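Local coordinates for kinesin-like protein KIF19 (Mus musculus, PDB 5GSZ), which moves along microtubules toward their plus ends and depolymerizes them at ciliary tips, regulating the length of motile cilia, through its ATP-driven kinesin-8 motor domain, at residues M148-I153 with R159-P164; R204-E209 with S218-V223; R17-P20 with A24-E27; T111-G116 with I320-P325. All coordinates share one frame; numbering follows the deposited sequence.

Contact 1 of 4, residues M148-I153 with R159-P164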
# COMPACT_ATOMS: atom_id res chain seq x y z
N MET A 148 1.23 3.69 17.09
CA MET A 148 0.76 3.73 15.71
C MET A 148 0.03 5.03 15.43
O MET A 148 -0.61 5.59 16.31
CB MET A 148 -0.17 2.57 15.35
CG MET A 148 -1.40 2.54 16.20
SD MET A 148 -2.56 1.28 15.66
CE MET A 148 -3.71 2.24 14.69
N SER A 149 0.13 5.48 14.19
CA SER A 149 -0.60 6.65 13.74
C SER A 149 -1.29 6.31 12.44
O SER A 149 -0.95 5.35 11.76
CB SER A 149 0.32 7.84 13.53
OG SER A 149 0.91 8.21 14.75
N TYR A 150 -2.27 7.14 12.08
CA TYR A 150 -3.07 6.89 10.88
C TYR A 150 -3.42 8.23 10.27
O TYR A 150 -4.23 8.97 10.83
CB TYR A 150 -4.31 6.08 11.23
CG TYR A 150 -5.07 5.51 10.08
CD1 TYR A 150 -4.41 4.90 9.02
CD2 TYR A 150 -6.46 5.53 10.07
CE1 TYR A 150 -5.14 4.34 7.94
CE2 TYR A 150 -7.19 4.98 9.02
CZ TYR A 150 -6.53 4.39 7.97
OH TYR A 150 -7.26 3.86 6.94
N LEU A 151 -2.83 8.55 9.12
CA LEU A 151 -2.93 9.88 8.55
C LEU A 151 -3.40 9.80 7.10
O LEU A 151 -3.36 8.74 6.46
CB LEU A 151 -1.58 10.60 8.65
CG LEU A 151 -0.45 9.92 7.89
CD1 LEU A 151 0.03 10.77 6.73
CD2 LEU A 151 0.67 9.55 8.82
N GLU A 152 -3.89 10.94 6.59
CA GLU A 152 -4.17 11.09 5.17
C GLU A 152 -3.13 12.00 4.53
O GLU A 152 -2.64 12.93 5.17
CB GLU A 152 -5.55 11.67 4.92
CG GLU A 152 -6.01 11.60 3.47
CD GLU A 152 -7.37 12.25 3.28
OE1 GLU A 152 -7.54 13.39 3.76
OE2 GLU A 152 -8.27 11.58 2.71
N ILE A 153 -2.80 11.71 3.28
CA ILE A 153 -2.22 12.67 2.35
C ILE A 153 -3.21 12.84 1.21
O ILE A 153 -3.51 11.89 0.48
CB ILE A 153 -0.84 12.24 1.81
CG1 ILE A 153 0.01 11.66 2.93
CG2 ILE A 153 -0.12 13.43 1.20
CD1 ILE A 153 1.28 11.02 2.42
N ARG A 159 -3.51 15.22 6.99
CA ARG A 159 -4.46 15.27 8.09
C ARG A 159 -4.26 14.06 8.99
O ARG A 159 -3.84 12.99 8.52
CB ARG A 159 -5.91 15.31 7.58
CG ARG A 159 -6.27 16.63 6.87
CD ARG A 159 -7.60 16.56 6.11
NE ARG A 159 -8.73 16.19 6.96
CZ ARG A 159 -9.41 15.06 6.83
NH1 ARG A 159 -9.07 14.20 5.88
NH2 ARG A 159 -10.43 14.78 7.64
N ASP A 160 -4.56 14.23 10.27
CA ASP A 160 -4.57 13.13 11.24
C ASP A 160 -5.93 12.46 11.17
O ASP A 160 -6.93 13.03 11.58
CB ASP A 160 -4.29 13.64 12.65
CG ASP A 160 -4.37 12.54 13.72
OD1 ASP A 160 -4.70 11.37 13.41
OD2 ASP A 160 -4.11 12.85 14.91
N LEU A 161 -5.97 11.23 10.66
CA LEU A 161 -7.26 10.59 10.49
C LEU A 161 -7.92 10.21 11.81
O LEU A 161 -9.10 9.85 11.81
CB LEU A 161 -7.13 9.35 9.62
CG LEU A 161 -6.82 9.63 8.17
CD1 LEU A 161 -6.47 8.30 7.48
CD2 LEU A 161 -8.00 10.34 7.49
N LEU A 162 -7.19 10.26 12.93
CA LEU A 162 -7.73 9.88 14.23
C LEU A 162 -8.16 11.08 15.05
O LEU A 162 -8.74 10.90 16.13
CB LEU A 162 -6.72 9.05 15.02
CG LEU A 162 -6.28 7.74 14.36
CD1 LEU A 162 -5.34 6.96 15.27
CD2 LEU A 162 -7.48 6.90 14.02
N ASN A 163 -7.89 12.29 14.57
CA ASN A 163 -8.18 13.55 15.22
C ASN A 163 -8.22 14.62 14.13
O ASN A 163 -7.30 15.45 14.03
CB ASN A 163 -7.14 13.82 16.31
CG ASN A 163 -7.37 15.14 17.03
OD1 ASN A 163 -6.65 16.12 16.79
ND2 ASN A 163 -8.35 15.16 17.91
N PRO A 164 -9.25 14.61 13.27
CA PRO A 164 -9.33 15.62 12.19
C PRO A 164 -9.37 17.05 12.68
O PRO A 164 -8.97 17.96 11.94
CB PRO A 164 -10.63 15.25 11.47
CG PRO A 164 -10.92 13.85 11.87
CD PRO A 164 -10.38 13.67 13.23

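Contact 2 of 4, residues R204-E209 with S218-V223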
# COMPACT_ATOMS: atom_id res chain seq x y z
N ARG A 204 -13.27 7.11 7.79
CA ARG A 204 -14.32 7.99 7.32
C ARG A 204 -13.96 9.47 7.42
O ARG A 204 -14.73 10.30 6.96
CB ARG A 204 -15.61 7.71 8.08
CG ARG A 204 -16.17 6.36 7.74
CD ARG A 204 -17.17 5.89 8.76
NE ARG A 204 -16.63 4.71 9.43
CZ ARG A 204 -17.34 3.77 10.05
NH1 ARG A 204 -18.64 3.86 10.07
NH2 ARG A 204 -16.76 2.74 10.64
N GLN A 205 -12.81 9.82 7.99
CA GLN A 205 -12.37 11.20 7.96
C GLN A 205 -11.57 11.53 6.71
O GLN A 205 -11.27 12.71 6.48
CB GLN A 205 -11.56 11.52 9.21
CG GLN A 205 -12.20 10.93 10.46
CD GLN A 205 -13.65 11.33 10.57
OE1 GLN A 205 -13.98 12.52 10.54
NE2 GLN A 205 -14.53 10.34 10.69
N ARG A 206 -11.23 10.52 5.91
CA ARG A 206 -10.58 10.76 4.63
C ARG A 206 -11.42 11.70 3.78
O ARG A 206 -12.64 11.54 3.68
CB ARG A 206 -10.37 9.44 3.89
CG ARG A 206 -9.49 8.44 4.63
CD ARG A 206 -9.39 7.10 3.90
NE ARG A 206 -8.48 7.03 2.75
CZ ARG A 206 -8.21 5.89 2.12
NH1 ARG A 206 -8.78 4.77 2.56
NH2 ARG A 206 -7.37 5.83 1.09
N THR A 207 -10.76 12.67 3.17
CA THR A 207 -11.39 13.61 2.25
C THR A 207 -12.27 12.89 1.23
O THR A 207 -11.84 11.92 0.59
CB THR A 207 -10.31 14.42 1.55
OG1 THR A 207 -9.52 15.10 2.53
CG2 THR A 207 -10.93 15.42 0.62
N GLN A 208 -13.50 13.38 1.06
CA GLN A 208 -14.52 12.73 0.25
C GLN A 208 -14.54 13.28 -1.18
O GLN A 208 -14.04 14.37 -1.45
CB GLN A 208 -15.90 12.89 0.89
N GLU A 209 -15.15 12.51 -2.08
CA GLU A 209 -15.35 12.97 -3.46
C GLU A 209 -16.52 13.95 -3.52
O GLU A 209 -17.62 13.62 -3.05
CB GLU A 209 -15.61 11.78 -4.38
CG GLU A 209 -14.35 11.27 -5.07
CD GLU A 209 -14.47 9.82 -5.54
OE1 GLU A 209 -15.47 9.16 -5.18
OE2 GLU A 209 -13.53 9.34 -6.23
N SER A 218 -10.78 9.29 -4.67
CA SER A 218 -9.80 8.45 -5.34
C SER A 218 -8.38 8.97 -5.18
O SER A 218 -7.45 8.28 -5.62
CB SER A 218 -10.16 8.32 -6.82
OG SER A 218 -10.15 9.59 -7.48
N ARG A 219 -8.20 10.14 -4.58
CA ARG A 219 -6.90 10.78 -4.47
C ARG A 219 -6.37 10.81 -3.04
O ARG A 219 -5.51 11.63 -2.71
CB ARG A 219 -6.98 12.19 -5.03
CG ARG A 219 -7.90 12.32 -6.23
CD ARG A 219 -7.82 13.73 -6.78
NE ARG A 219 -6.49 14.28 -6.55
CZ ARG A 219 -5.52 14.27 -7.45
NH1 ARG A 219 -5.73 13.74 -8.64
NH2 ARG A 219 -4.33 14.79 -7.15
N SER A 220 -6.87 9.94 -2.18
CA SER A 220 -6.53 9.96 -0.77
C SER A 220 -5.61 8.79 -0.48
O SER A 220 -6.02 7.63 -0.62
CB SER A 220 -7.80 9.89 0.07
OG SER A 220 -7.46 9.58 1.40
N HIS A 221 -4.35 9.09 -0.12
CA HIS A 221 -3.45 8.10 0.48
C HIS A 221 -3.79 7.93 1.94
O HIS A 221 -3.93 8.92 2.66
CB HIS A 221 -1.98 8.51 0.40
CG HIS A 221 -1.44 8.65 -0.98
ND1 HIS A 221 -1.64 7.71 -1.97
CD2 HIS A 221 -0.63 9.59 -1.53
CE1 HIS A 221 -1.01 8.08 -3.07
NE2 HIS A 221 -0.40 9.23 -2.83
N ALA A 222 -3.89 6.70 2.40
CA ALA A 222 -4.04 6.45 3.83
C ALA A 222 -2.78 5.74 4.33
O ALA A 222 -2.38 4.71 3.79
CB ALA A 222 -5.30 5.64 4.12
N VAL A 223 -2.13 6.32 5.32
CA VAL A 223 -0.90 5.75 5.84
C VAL A 223 -1.11 5.37 7.28
O VAL A 223 -1.47 6.21 8.12
CB VAL A 223 0.30 6.69 5.70
CG1 VAL A 223 1.56 5.93 6.06
CG2 VAL A 223 0.40 7.26 4.26

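Contact 3 of 4, residues R17-P20 with A24-E27. With ADP (adenosine-5'-diphosphate), chain B.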
# COMPACT_ATOMS: atom_id res chain seq x y z
N ARG A 17 -3.55 -9.25 -6.75
CA ARG A 17 -4.84 -9.74 -6.27
C ARG A 17 -5.93 -9.41 -7.28
O ARG A 17 -6.13 -8.24 -7.63
CB ARG A 17 -5.19 -9.13 -4.92
CG ARG A 17 -6.39 -9.78 -4.26
CD ARG A 17 -6.50 -9.30 -2.85
NE ARG A 17 -7.48 -10.04 -2.10
CZ ARG A 17 -7.74 -9.81 -0.82
NH1 ARG A 17 -7.09 -8.85 -0.19
NH2 ARG A 17 -8.65 -10.53 -0.18
N VAL A 18 -6.66 -10.44 -7.70
CA VAL A 18 -7.86 -10.29 -8.52
C VAL A 18 -9.07 -10.35 -7.61
O VAL A 18 -9.30 -11.36 -6.92
CB VAL A 18 -7.93 -11.38 -9.59
CG1 VAL A 18 -8.98 -11.01 -10.61
CG2 VAL A 18 -6.55 -11.62 -10.24
N ARG A 19 -9.85 -9.29 -7.58
CA ARG A 19 -11.07 -9.38 -6.79
C ARG A 19 -12.12 -10.12 -7.60
O ARG A 19 -12.02 -10.20 -8.82
CB ARG A 19 -11.57 -7.99 -6.41
CG ARG A 19 -11.91 -7.12 -7.59
CD ARG A 19 -12.63 -5.89 -7.10
NE ARG A 19 -13.04 -4.99 -8.18
CZ ARG A 19 -14.00 -5.27 -9.07
NH1 ARG A 19 -14.62 -6.44 -9.04
NH2 ARG A 19 -14.33 -4.38 -10.00
N PRO A 20 -13.12 -10.70 -6.95
CA PRO A 20 -14.24 -11.27 -7.72
C PRO A 20 -14.90 -10.22 -8.59
O PRO A 20 -14.89 -9.02 -8.28
CB PRO A 20 -15.20 -11.77 -6.63
CG PRO A 20 -14.34 -11.92 -5.42
CD PRO A 20 -13.28 -10.88 -5.51
N ALA A 24 -22.35 -4.97 -10.76
CA ALA A 24 -22.36 -3.81 -11.65
C ALA A 24 -21.58 -4.06 -12.93
O ALA A 24 -21.93 -3.52 -13.99
CB ALA A 24 -21.80 -2.59 -10.93
N GLU A 25 -20.53 -4.88 -12.87
CA GLU A 25 -19.80 -5.24 -14.08
C GLU A 25 -20.59 -6.22 -14.94
O GLU A 25 -20.54 -6.14 -16.17
CB GLU A 25 -18.42 -5.82 -13.70
CG GLU A 25 -17.42 -4.76 -13.16
CD GLU A 25 -16.18 -5.34 -12.45
OE1 GLU A 25 -16.25 -6.48 -11.89
OE2 GLU A 25 -15.12 -4.66 -12.46
N LEU A 26 -21.37 -7.11 -14.33
CA LEU A 26 -22.18 -8.03 -15.10
C LEU A 26 -23.35 -7.32 -15.77
O LEU A 26 -23.71 -7.64 -16.90
CB LEU A 26 -22.68 -9.14 -14.19
CG LEU A 26 -21.57 -9.98 -13.59
CD1 LEU A 26 -22.10 -11.13 -12.70
CD2 LEU A 26 -20.72 -10.50 -14.73
N GLU A 27 -23.94 -6.34 -15.09
CA GLU A 27 -25.02 -5.60 -15.70
C GLU A 27 -24.53 -4.81 -16.90
O GLU A 27 -25.24 -4.68 -17.91
CB GLU A 27 -25.66 -4.69 -14.66
CG GLU A 27 -25.76 -5.36 -13.32
CD GLU A 27 -27.05 -5.07 -12.59
OE1 GLU A 27 -27.30 -3.89 -12.27
OE2 GLU A 27 -27.80 -6.03 -12.32
PB ADP B . -10.38 0.49 -3.61
O1B ADP B . -10.04 0.60 -2.14
O2B ADP B . -9.20 0.01 -4.41
O3B ADP B . -11.15 1.66 -4.16
PA ADP B . -12.35 -1.11 -2.41
O1A ADP B . -11.74 -2.30 -1.75
O2A ADP B . -12.63 0.16 -1.65
O3A ADP B . -11.47 -0.70 -3.71
O5' ADP B . -13.79 -1.47 -3.02
C5' ADP B . -14.10 -2.68 -3.68
C4' ADP B . -15.47 -3.11 -3.19
O4' ADP B . -15.54 -4.52 -3.39
C3' ADP B . -15.54 -2.91 -1.70
O3' ADP B . -16.93 -2.87 -1.37
C2' ADP B . -14.88 -4.15 -1.14
O2' ADP B . -15.49 -4.53 0.10
C1' ADP B . -15.16 -5.21 -2.20
N9 ADP B . -13.96 -6.04 -2.49
C8 ADP B . -12.77 -5.60 -2.97
N7 ADP B . -11.88 -6.61 -3.14
C5 ADP B . -12.51 -7.73 -2.76
C6 ADP B . -12.14 -9.15 -2.68
N6 ADP B . -10.91 -9.57 -3.05
N1 ADP B . -13.08 -10.01 -2.22
C2 ADP B . -14.31 -9.59 -1.87
N3 ADP B . -14.71 -8.31 -1.90
C4 ADP B . -13.87 -7.36 -2.34

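Contact 4 of 4, residues T111-G116 with I320-P325. With MG (magnesium ion), chain C; ADP (adenosine-5'-diphosphate), chain B.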
# COMPACT_ATOMS: atom_id res chain seq x y z
N THR A 111 -8.60 -0.75 -0.32
CA THR A 111 -9.06 -0.63 1.06
C THR A 111 -9.52 -1.97 1.63
O THR A 111 -9.35 -2.23 2.82
CB THR A 111 -10.17 0.42 1.16
OG1 THR A 111 -9.73 1.65 0.57
CG2 THR A 111 -10.54 0.70 2.59
N TYR A 112 -10.08 -2.86 0.80
CA TYR A 112 -10.46 -4.17 1.29
C TYR A 112 -9.24 -4.98 1.74
O TYR A 112 -9.27 -5.61 2.80
CB TYR A 112 -11.25 -4.93 0.22
CG TYR A 112 -11.70 -6.32 0.65
CD1 TYR A 112 -12.89 -6.50 1.36
CD2 TYR A 112 -10.93 -7.45 0.37
CE1 TYR A 112 -13.31 -7.76 1.76
CE2 TYR A 112 -11.34 -8.71 0.76
CZ TYR A 112 -12.53 -8.86 1.46
OH TYR A 112 -12.94 -10.10 1.86
N THR A 113 -8.17 -4.99 0.93
CA THR A 113 -6.95 -5.70 1.30
C THR A 113 -6.34 -5.14 2.59
O THR A 113 -5.90 -5.91 3.44
CB THR A 113 -5.92 -5.65 0.17
OG1 THR A 113 -6.26 -6.59 -0.84
CG2 THR A 113 -4.50 -5.97 0.69
N MET A 114 -6.30 -3.80 2.74
CA MET A 114 -5.58 -3.16 3.84
C MET A 114 -6.41 -3.06 5.12
O MET A 114 -5.95 -3.47 6.19
CB MET A 114 -5.09 -1.77 3.44
CG MET A 114 -4.11 -1.80 2.30
SD MET A 114 -2.78 -3.02 2.48
CE MET A 114 -1.65 -2.20 3.62
N LEU A 115 -7.62 -2.49 5.03
CA LEU A 115 -8.53 -2.38 6.17
C LEU A 115 -9.47 -3.57 6.31
O LEU A 115 -9.70 -4.06 7.41
CB LEU A 115 -9.34 -1.09 6.06
CG LEU A 115 -10.45 -0.97 7.09
CD1 LEU A 115 -9.80 -0.67 8.41
CD2 LEU A 115 -11.39 0.15 6.74
N GLY A 116 -10.03 -4.05 5.19
CA GLY A 116 -11.04 -5.10 5.23
C GLY A 116 -12.35 -4.59 5.81
O GLY A 116 -12.67 -3.41 5.74
N ILE A 320 1.15 -4.75 -3.22
CA ILE A 320 0.02 -5.59 -3.59
C ILE A 320 -0.78 -4.83 -4.64
O ILE A 320 -1.54 -3.91 -4.32
CB ILE A 320 -0.84 -5.96 -2.39
CG1 ILE A 320 0.01 -6.60 -1.31
CG2 ILE A 320 -1.95 -6.89 -2.82
CD1 ILE A 320 -0.82 -7.13 -0.15
N ALA A 321 -0.60 -5.22 -5.90
CA ALA A 321 -1.40 -4.68 -6.99
C ALA A 321 -2.77 -5.36 -7.05
O ALA A 321 -2.90 -6.56 -6.79
CB ALA A 321 -0.67 -4.87 -8.32
N HIS A 322 -3.79 -4.59 -7.43
CA HIS A 322 -5.18 -5.04 -7.47
C HIS A 322 -5.78 -4.79 -8.85
O HIS A 322 -5.58 -3.72 -9.43
CB HIS A 322 -6.02 -4.29 -6.42
CG HIS A 322 -5.56 -4.54 -5.02
ND1 HIS A 322 -4.50 -3.87 -4.45
CD2 HIS A 322 -6.01 -5.40 -4.08
CE1 HIS A 322 -4.33 -4.30 -3.21
NE2 HIS A 322 -5.23 -5.23 -2.97
N ILE A 323 -6.53 -5.77 -9.37
CA ILE A 323 -7.27 -5.60 -10.62
C ILE A 323 -8.67 -6.17 -10.48
O ILE A 323 -8.95 -7.02 -9.63
CB ILE A 323 -6.61 -6.25 -11.87
CG1 ILE A 323 -6.68 -7.77 -11.78
CG2 ILE A 323 -5.18 -5.73 -12.10
CD1 ILE A 323 -6.08 -8.48 -12.97
N SER A 324 -9.55 -5.69 -11.35
CA SER A 324 -10.81 -6.33 -11.65
C SER A 324 -10.59 -7.46 -12.66
O SER A 324 -9.72 -7.37 -13.53
CB SER A 324 -11.80 -5.32 -12.20
OG SER A 324 -12.99 -5.95 -12.62
N PRO A 325 -11.36 -8.54 -12.57
CA PRO A 325 -11.30 -9.58 -13.61
C PRO A 325 -12.21 -9.28 -14.79
O PRO A 325 -12.28 -10.09 -15.71
CB PRO A 325 -11.76 -10.84 -12.86
CG PRO A 325 -12.69 -10.32 -11.79
CD PRO A 325 -12.29 -8.89 -11.48
MG MG C . -10.07 2.85 -1.17
PB ADP B . -10.38 0.49 -3.61
O1B ADP B . -10.04 0.60 -2.14
O2B ADP B . -9.20 0.01 -4.41
O3B ADP B . -11.15 1.66 -4.16
PA ADP B . -12.35 -1.11 -2.41
O1A ADP B . -11.74 -2.30 -1.75
O2A ADP B . -12.63 0.16 -1.65
O3A ADP B . -11.47 -0.70 -3.71
O5' ADP B . -13.79 -1.47 -3.02
C5' ADP B . -14.10 -2.68 -3.68
C4' ADP B . -15.47 -3.11 -3.19
O4' ADP B . -15.54 -4.52 -3.39
C3' ADP B . -15.54 -2.91 -1.70
O3' ADP B . -16.93 -2.87 -1.37
C2' ADP B . -14.88 -4.15 -1.14
O2' ADP B . -15.49 -4.53 0.10
C1' ADP B . -15.16 -5.21 -2.20
N9 ADP B . -13.96 -6.04 -2.49
C8 ADP B . -12.77 -5.60 -2.97
N7 ADP B . -11.88 -6.61 -3.14
C5 ADP B . -12.51 -7.73 -2.76
C6 ADP B . -12.14 -9.15 -2.68
N6 ADP B . -10.91 -9.57 -3.05
N1 ADP B . -13.08 -10.01 -2.22
C2 ADP B . -14.31 -9.59 -1.87
N3 ADP B . -14.71 -8.31 -1.90
C4 ADP B . -13.87 -7.36 -2.34
O HOH W 1 -7.93 2.89 -1.71
O HOH W 2 -11.92 2.33 -1.02
O HOH W 3 -10.83 3.65 -3.25
O HOH W 4 -10.64 4.32 0.18

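Contact 1 of 4, residues M148-I153 with R159-P164
Glu152 and Arg159 run side by side and join their ends in a salt bridge, Arg159 NH1 to Glu152 OE1 at 2.7 Å. The oxygen lies in the guanidinium plane, yet the nitrogen approaches from above the carboxylate, the two planes being 57° apart. Arg159 gets there by bending at chi3 (57°), while Glu152 reaches out as an extended chain. Both ends have further partners: OE1 also bonds Thr207, OE2 bonds Ser220, and Arg159 NH2 bonds the carbonyl of Gln205.

Beneath this pair the backbones are zipped together. Glu152 N gives to Arg159 O at 2.8 Å, and Arg159 N returns a bond to Glu152 O at 3.1 Å. This is the hydrogen-bonded pair of the antiparallel hairpin 142-154/157-160, at one margin of the kinesin motor's central mixed sheet; Leu151 and Asp160 form the neighbouring non-hydrogen-bonded pair. Beyond Asp160 the chain leaves the strand through a type I turn and an Asx turn, in which Asp160 OD1 accepts from Leu162 N at 2.8 Å; Asp160 OD2 bonds Thr185 OG1. Leu161 N still donates to Tyr150 O.

Packing completes the join. Leu161 CD1 sits over the centre of the Tyr150 ring, whose hydroxyl bonds Asn203, as a CH-pi contact 3.8 Å from the centroid. Leu161 CD2 rests against Glu152 CB, and Leu162 CG meets Tyr150 CB at 4.1 Å.

Contact 2 of 4, residues R204-E209 with S218-V223
The flat guanidinium of Arg206 carries the methyl of Ala222 over the centre of one face, with Arg206 CZ 3.5 Å from Ala222 CB, and Ser220 at its edge. The grip on Ser220 is side-on and close to the guanidinium plane: Arg206 NE donates to Ser220 OG at 3.1 Å, almost straight at 168°, and Arg206 NH2 donates to Ser220 O at 2.8 Å, approaching from above the carbonyl plane. Residues 218-221 belong to the SSRSH sequence of the kinesin switch-1 region, so the arginine ties the loop after helix 192-203 to residues 218-222.

The bend at chi3 (78°) brings NE and NH2 edge-on to Ser220. NH1 goes beyond both segments, to a salt bridge with Asp250 and a bond to Asn203, while Ser220 OG also bonds Glu152. A leucine here would probably leave Ser220 O without this donor, take from Asp250 its arginine partner and set the switch-1 segment less firmly against the loop.

The two segments run in opposite directions, and at the far end Glu209 stretches its carboxylate across to the backbone of Ser218. Ser218 N meets Glu209 OE2 at 3.2 Å from well above the carboxylate plane.

Contact 3 of 4, residues R17-P20 with A24-E27
Arg19 and Glu25 approach from opposite directions and meet in a salt bridge, the arginine end-on with one nitrogen to each oxygen. Arg19 NH2 to Glu25 OE2 is the shorter leg at 2.6 Å; Arg19 NH1 to Glu25 OE1 is longer at 3.3 Å. Both oxygens are met from above the carboxylate plane, although the guanidinium and carboxylate planes differ by only 28°. With chi1 at 61°, the Arg19 chain runs out extended toward Glu25.

Further hydrogen bonds fix the two ends. Arg19 NH1 makes a weak bond to Pro20 O, and NE a weak one to Gly107 O of the phosphate loop. Glu25 OE2 also bonds Ser324 OG, and OE1 takes Ser22 N, just ahead of the short helix.

Residues 17-20 also touch the nucleotide by van der Waals contact. Arg19 CB lies 3.6 Å from ADP N7. Pro20 CD packs over the adenine, 3.4 Å from ADP N1. Arg17 comes obliquely to the exocyclic amine, Arg17 NE lying 3.6 Å from ADP N6, while its NH2 is bonded to Gln77.

Arg17, Val18, Arg19 and Pro20 spell the RxRP motif at the end of the first strand, the characteristic adenine-binding element of kinesin motor domains.

Contact 4 of 4, residues T111-G116 with I320-P325
Thr113 reaches from helix 110-114 to strand 315-323, its CB already 3.2 Å from His322 NE2. From CB the two branches part: Thr113 OG1 hydrogen-bonds His322 NE2 at 2.7 Å, in the plane of the imidazole at its edge, and Thr113 CG2 touches Ile320 CD1 at 3.9 Å. The other ring nitrogen is held too, His322 ND1 being bonded to Tyr103 O, so the histidine spans helix and sheet. Arg17 NH1 adds a weak bond to Thr113 OG1.

One residue earlier, Tyr112 faces the nucleotide. Its CG stands opposite the backbone N (chi1 180°), which carries the ring to the base; chi2 (86°) then turns it nearly parallel to the adenine, on the face away from Pro20. CB lies by the alpha-phosphate oxygen O1A, Tyr112 CD2 is 3.5 Å from ADP C5, CE2 rests over C6, and CZ and OH end near C2. An alanine at this place would lose the aromatic cover and is likely to leave that face of the base unsupported.

The helix start belongs to the Walker A P-loop. Thr111 N gives a 171° bond to ADP O1B, and Tyr112 N bonds O1A. Thr111 OG1 binds magnesium at 2.1 Å and also bonds Asp250 OD2; ADP O1B and four waters complete six ligands. The metal therefore shares O1B with a backbone amide, and together they probably offset the negative charge of the beta-phosphate.

Contacts 2, 3 and 4 border the nucleotide site along one central sheet, and contact 1 backs contact 2. Contacts 3 and 4, centres 12 Å apart on neighbouring strands 12-18 and 315-323, place Pro20 and Tyr112 on opposite faces of the adenine. Contacts 1 and 2 lie on the neighbouring strands 142-154 and 220-232, their centres 10 Å apart, and are joined by probable hydrogen bonds from Glu152 to Ser220 and from Arg159 to Gln205. Of these two contacts, Arg206 comes nearest the metal: its side chain's nearest atom is about 4 Å from magnesium, and it packs on Thr111 of contact 4. Contact 1 is further back, the Tyr150 side chain about 9 Å from magnesium; its centre is 31 Å from that of contact 3.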